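Local coordinates for protein putative NAD(P)H-flavin oxidoreductase (Streptococcus pyogenes serotype M1, PDB 2HAY) that probably acts as an FMN-dependent oxidoreductase of the nitroreductase family, using NADH or NADPH in reactions on nitrogenous compounds, at residues 66-71 with 175-180; 85-90 with 192-197. One frame throughout, in Å; residues are numbered along the deposited sequence. Where two conformers were deposited one is given.

Interaction 1: 66-71 with 175-180; sequences EEIKPF and DKVNHI
The side chain of E67 lies against I180, while its carboxylate oxygens are gripped from beyond the contact, OE2 in a salt bridge with K183 and OE1 in a hydrogen bond with H184. The E67 and I180 side chains run past each other in opposite directions. E67 CG lies anti to the backbone N (chi1 -157°) and the chain stays extended beyond it; E67 CD ends 3.9 Å from I180 CG2. The charged group is thus anchored at its oxygens, and its carbon atoms lie against the methyl groups of I180. I180 also turns CD1 inward to meet the backbone, 3.5 Å from E67 O. The same methyl lies 3.8 Å from F71 CD1, the two side chains crossing obliquely. This is a helix-to-helix contact of the α+β nitroreductase fold: the later part of helix 62-68 and the residues that follow it lie alongside helix 174-183, and I68 and V177 both touch M197 of strand 192-201. These two branched residues cross at about a right angle, with I68 CG2 4.2 Å from V177 CG2. At the more open end of the contact the aliphatic chain of K176 crosses the F71 ring, bringing K176 CD within 3.4 Å of F71 CD2. K176 CB sits above one face, offset toward the rim, while P70 CB covers the centre of the opposite face. Backbone bonding to H173 ties F71 to the residue just before helix 174-183.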
loop_
_atom_site.group_PDB
_atom_site.type_symbol
_atom_site.label_atom_id
_atom_site.label_comp_id
_atom_site.label_asym_id
_atom_site.label_seq_id
_atom_site.Cartn_x
_atom_site.Cartn_y
_atom_site.Cartn_z
ATOM N N GLU B 66 -3.548 -2.742 26.141
ATOM C CA GLU B 66 -4.174 -1.871 27.141
ATOM C C GLU B 66 -3.456 -0.510 27.248
ATOM O O GLU B 66 -4.099 0.538 27.329
ATOM C CB GLU B 66 -4.259 -2.577 28.517
ATOM C CG GLU B 66 -5.279 -3.761 28.605
ATOM C CD GLU B 66 -5.197 -4.597 29.910
ATOM O OE1 GLU B 66 -4.612 -4.143 30.925
ATOM O OE2 GLU B 66 -5.740 -5.731 29.928
ATOM N N GLU B 67 -2.126 -0.538 27.226
ATOM C CA GLU B 67 -1.303 0.671 27.217
ATOM C C GLU B 67 -1.424 1.526 25.950
ATOM O O GLU B 67 -1.369 2.749 26.025
ATOM C CB GLU B 67 0.153 0.307 27.460
ATOM C CG GLU B 67 0.953 1.433 28.007
ATOM C CD GLU B 67 2.339 1.002 28.487
ATOM O OE1 GLU B 67 2.612 -0.226 28.556
ATOM O OE2 GLU B 67 3.140 1.918 28.788
ATOM N N ILE B 68 -1.593 0.890 24.793
ATOM C CA ILE B 68 -1.747 1.606 23.520
ATOM C C ILE B 68 -3.092 2.341 23.472
ATOM O O ILE B 68 -3.185 3.467 22.992
ATOM C CB ILE B 68 -1.560 0.637 22.300
ATOM C CG1 ILE B 68 -0.066 0.339 22.087
ATOM C CG2 ILE B 68 -2.200 1.184 21.016
ATOM C CD1 ILE B 68 0.188 -0.827 21.122
ATOM N N LYS B 69 -4.113 1.703 24.038
ATOM C CA LYS B 69 -5.520 2.110 23.894
ATOM C C LYS B 69 -5.901 3.609 24.125
ATOM O O LYS B 69 -6.631 4.167 23.303
ATOM C CB LYS B 69 -6.399 1.172 24.730
ATOM C CG LYS B 69 -7.744 0.819 24.122
ATOM C CD LYS B 69 -8.504 -0.161 25.036
ATOM C CE LYS B 69 -8.270 -1.628 24.631
ATOM N NZ LYS B 69 -8.893 -2.561 25.636
ATOM N N PRO B 70 -5.431 4.255 25.227
ATOM C CA PRO B 70 -5.747 5.685 25.417
ATOM C C PRO B 70 -5.215 6.628 24.329
ATOM O O PRO B 70 -5.664 7.775 24.245
ATOM C CB PRO B 70 -5.050 6.041 26.741
ATOM C CG PRO B 70 -4.847 4.765 27.437
ATOM C CD PRO B 70 -4.637 3.734 26.356
ATOM N N PHE B 71 -4.254 6.175 23.532
ATOM C CA PHE B 71 -3.679 7.048 22.517
ATOM C C PHE B 71 -4.063 6.618 21.129
ATOM O O PHE B 71 -3.507 7.115 20.164
ATOM C CB PHE B 71 -2.158 7.086 22.649
ATOM C CG PHE B 71 -1.679 7.298 24.064
ATOM C CD1 PHE B 71 -1.079 6.258 24.760
ATOM C CD2 PHE B 71 -1.860 8.517 24.693
ATOM C CE1 PHE B 71 -0.632 6.432 26.062
ATOM C CE2 PHE B 71 -1.420 8.721 26.007
ATOM C CZ PHE B 71 -0.803 7.675 26.694
ATOM N N ASP B 175 4.081 8.823 17.819
ATOM C CA ASP B 175 5.203 8.984 18.743
ATOM C C ASP B 175 4.971 8.226 20.060
ATOM O O ASP B 175 5.848 7.478 20.526
ATOM C CB ASP B 175 5.448 10.480 19.007
ATOM C CG ASP B 175 6.514 10.742 20.065
ATOM O OD1 ASP B 175 7.696 10.790 19.695
ATOM O OD2 ASP B 175 6.147 10.952 21.250
ATOM N N LYS B 176 3.796 8.431 20.655
ATOM C CA LYS B 176 3.436 7.760 21.882
ATOM C C LYS B 176 3.418 6.228 21.767
ATOM O O LYS B 176 3.900 5.540 22.653
ATOM C CB LYS B 176 2.088 8.277 22.396
ATOM C CG LYS B 176 2.178 9.704 22.919
ATOM C CD LYS B 176 0.834 10.215 23.435
ATOM C CE LYS B 176 0.838 11.756 23.695
ATOM N NZ LYS B 176 -0.596 12.287 23.600
ATOM N N VAL B 177 2.883 5.706 20.663
ATOM C CA VAL B 177 2.799 4.256 20.445
ATOM C C VAL B 177 4.173 3.671 20.183
ATOM O O VAL B 177 4.508 2.604 20.719
ATOM C CB VAL B 177 1.786 3.915 19.318
ATOM C CG1 VAL B 177 1.885 2.461 18.927
ATOM C CG2 VAL B 177 0.371 4.228 19.812
ATOM N N ASN B 178 4.967 4.375 19.369
ATOM C CA ASN B 178 6.387 4.078 19.218
ATOM C C ASN B 178 7.115 4.014 20.553
ATOM O O ASN B 178 7.921 3.128 20.781
ATOM C CB ASN B 178 7.073 5.095 18.302
ATOM C CG ASN B 178 6.955 4.725 16.811
ATOM O OD1 ASN B 178 6.877 3.559 16.464
ATOM N ND2 ASN B 178 6.978 5.731 15.934
ATOM N N HIS B 179 6.834 4.956 21.438
ATOM C CA HIS B 179 7.504 4.907 22.712
ATOM C C HIS B 179 7.044 3.769 23.600
ATOM O O HIS B 179 7.852 3.232 24.361
ATOM C CB HIS B 179 7.518 6.273 23.401
ATOM C CG HIS B 179 8.486 7.218 22.758
ATOM N ND1 HIS B 179 8.202 7.885 21.586
ATOM C CD2 HIS B 179 9.754 7.560 23.087
ATOM C CE1 HIS B 179 9.244 8.606 21.225
ATOM N NE2 HIS B 179 10.193 8.439 22.126
ATOM N N ILE B 180 5.781 3.369 23.478
ATOM C CA ILE B 180 5.283 2.226 24.246
ATOM C C ILE B 180 5.941 0.960 23.723
ATOM O O ILE B 180 6.361 0.120 24.503
ATOM C CB ILE B 180 3.731 2.125 24.204
ATOM C CG1 ILE B 180 3.103 3.246 25.033
ATOM C CG2 ILE B 180 3.213 0.745 24.687
ATOM C CD1 ILE B 180 1.665 3.565 24.587
#

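Interaction 2: 85-90 with 192-197; sequences FILLIA and EGIASM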
loop_
_atom_site.group_PDB
_atom_site.type_symbol
_atom_site.label_atom_id
_atom_site.label_comp_id
_atom_site.label_asym_id
_atom_site.label_seq_id
_atom_site.Cartn_x
_atom_site.Cartn_y
_atom_site.Cartn_z
ATOM N N PHE B 85 -4.113 -8.866 16.252
ATOM C CA PHE B 85 -3.771 -7.485 16.007
ATOM C C PHE B 85 -2.355 -7.476 15.489
ATOM O O PHE B 85 -1.460 -8.032 16.131
ATOM C CB PHE B 85 -3.863 -6.708 17.310
ATOM C CG PHE B 85 -4.335 -5.318 17.132
ATOM C CD1 PHE B 85 -3.433 -4.302 16.865
ATOM C CD2 PHE B 85 -5.682 -5.015 17.244
ATOM C CE1 PHE B 85 -3.869 -3.002 16.691
ATOM C CE2 PHE B 85 -6.130 -3.710 17.070
ATOM C CZ PHE B 85 -5.229 -2.707 16.793
ATOM N N ILE B 86 -2.150 -6.873 14.321
ATOM C CA ILE B 86 -0.832 -6.896 13.670
ATOM C C ILE B 86 -0.254 -5.503 13.544
ATOM O O ILE B 86 -0.924 -4.596 13.057
ATOM C CB ILE B 86 -0.896 -7.547 12.265
ATOM C CG1 ILE B 86 -1.195 -9.055 12.405
ATOM C CG2 ILE B 86 0.389 -7.300 11.487
ATOM C CD1 ILE B 86 -1.354 -9.785 11.073
ATOM N N LEU B 87 0.994 -5.343 13.978
ATOM C CA LEU B 87 1.711 -4.082 13.840
ATOM C C LEU B 87 2.570 -4.133 12.604
ATOM O O LEU B 87 3.355 -5.063 12.454
ATOM C CB LEU B 87 2.615 -3.825 15.076
ATOM C CG LEU B 87 1.985 -4.039 16.447
ATOM C CD1 LEU B 87 3.045 -3.812 17.527
ATOM C CD2 LEU B 87 0.788 -3.111 16.659
ATOM N N LEU B 88 2.421 -3.131 11.735
ATOM C CA LEU B 88 3.237 -3.026 10.505
ATOM C C LEU B 88 4.352 -2.040 10.802
ATOM O O LEU B 88 4.100 -0.875 11.126
ATOM C CB LEU B 88 2.396 -2.572 9.307
ATOM C CG LEU B 88 1.331 -3.548 8.814
ATOM C CD1 LEU B 88 0.048 -3.530 9.703
ATOM C CD2 LEU B 88 1.009 -3.240 7.371
ATOM N N ILE B 89 5.586 -2.537 10.774
ATOM C CA ILE B 89 6.768 -1.762 11.179
ATOM C C ILE B 89 7.620 -1.478 9.948
ATOM O O ILE B 89 7.862 -2.399 9.134
ATOM C CB ILE B 89 7.623 -2.552 12.233
ATOM C CG1 ILE B 89 6.783 -3.095 13.401
ATOM C CG2 ILE B 89 8.860 -1.744 12.718
ATOM C CD1 ILE B 89 5.912 -2.085 14.122
ATOM N N ALA B 90 8.048 -0.220 9.774
ATOM C CA ALA B 90 8.961 0.119 8.663
ATOM C C ALA B 90 10.376 0.542 9.130
ATOM O O ALA B 90 10.526 1.158 10.200
ATOM C CB ALA B 90 8.349 1.183 7.781
ATOM N N GLU B 192 13.709 1.774 13.389
ATOM C CA GLU B 192 12.377 1.448 12.870
ATOM C C GLU B 192 11.271 2.194 13.625
ATOM O O GLU B 192 11.486 2.734 14.729
ATOM C CB GLU B 192 12.111 -0.070 12.892
ATOM C CG GLU B 192 11.923 -0.701 14.268
ATOM C CD GLU B 192 12.208 -2.211 14.321
ATOM O OE1 GLU B 192 12.188 -2.926 13.267
ATOM O OE2 GLU B 192 12.481 -2.689 15.441
ATOM N N GLY B 193 10.110 2.262 12.983
ATOM C CA GLY B 193 8.933 2.935 13.529
ATOM C C GLY B 193 7.663 2.277 12.992
ATOM O O GLY B 193 7.651 1.653 11.924
ATOM N N ILE B 194 6.593 2.383 13.750
ATOM C CA ILE B 194 5.343 1.814 13.308
ATOM C C ILE B 194 4.799 2.599 12.092
ATOM O O ILE B 194 4.909 3.829 12.047
ATOM C CB ILE B 194 4.315 1.733 14.494
ATOM C CG1 ILE B 194 3.110 0.856 14.098
ATOM C CG2 ILE B 194 3.913 3.142 15.020
ATOM C CD1 ILE B 194 2.266 0.396 15.291
ATOM N N ALA B 195 4.242 1.867 11.120
ATOM C CA ALA B 195 3.611 2.435 9.938
ATOM C C ALA B 195 2.085 2.467 10.107
ATOM O O ALA B 195 1.412 3.471 9.781
ATOM C CB ALA B 195 4.008 1.622 8.699
ATOM N N SER B 196 1.548 1.369 10.621
ATOM C CA SER B 196 0.110 1.235 10.828
ATOM C C SER B 196 -0.196 -0.017 11.687
ATOM O O SER B 196 0.716 -0.759 12.081
ATOM C CB SER B 196 -0.604 1.164 9.454
ATOM O OG SER B 196 -0.261 -0.029 8.791
HETATM N N MSE B 197 -1.471 -0.241 11.973
HETATM C CA MSE B 197 -1.913 -1.466 12.624
HETATM C C MSE B 197 -3.032 -2.095 11.790
HETATM O O MSE B 197 -3.690 -1.412 11.006
HETATM C CB MSE B 197 -2.452 -1.160 14.029
HETATM C CG MSE B 197 -1.525 -0.397 14.957
HETATM SE SE MSE B 197 -2.521 0.213 16.576
HETATM C CE MSE B 197 -1.165 1.304 17.370
#
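Selenomethionine M197 sets CG anti to its own carbonyl carbon (chi1 -54°) and extends from there, carrying SE to the edge of the F85 ring. M197 SE lies 3.5 Å from F85 CE1, and the line from it to the ring centroid is 83° off the normal, an in-plane Met-aromatic contact. I89 bends instead of extending: chi2 of -53° folds CD1 back to 4.0 Å from I194 CA. On this same face L87 CD2 touches both I194 CD1 and M197 CG. The two strands are the inner ones of the four-stranded antiparallel sheet formed within the chain, and their pairing slips by one residue. Here A195 and S196 both face L88, a classic beta bulge. L88 O receives A195 N in a nearly straight bond of 2.7 Å and S196 N in a weak one. L88 N in turn donates to S196 O at 2.9 Å. Past the bulge, A90 and G193 exchange two backbone bonds as a regular hydrogen-bonded pair. The opposite face carries L88, A90 and S196, and there S196 OG lies 3.6 Å from L88 CD1, with L88 and A90 packing against helix 137-162. L87, I194 and M197 meet helix 174-183 on the other side. At the strand start, E192 lays its chain across I89 CG2, its oxygens held by R55 and D188. The polar bonding across the contact is carried by the backbone, leaving the side chains on the two faces to meet mostly through apolar surfaces, which suits a sheet buried between helices.

How the interactions relate
The two contacts form successive layers of one architecture, their centres 12 Å apart. M197 of interaction 2 joins them: its CE lies 3.6 Å from V177 CG1 and 3.8 Å from I68 CG2, so this methyl touches both helices of interaction 1. A polar tie adds to it, N178 OD1 lying 3.0 Å from I194 N, probably as a hydrogen bond. Their segments alternate along the chain, with helix 174-183 followed by strand 192-201 as the next element. The flavin lies closer to the sheet, about 6 Å from the side chain of S196 against about 11 Å from that of I68, placing interaction 1 farther from the cofactor.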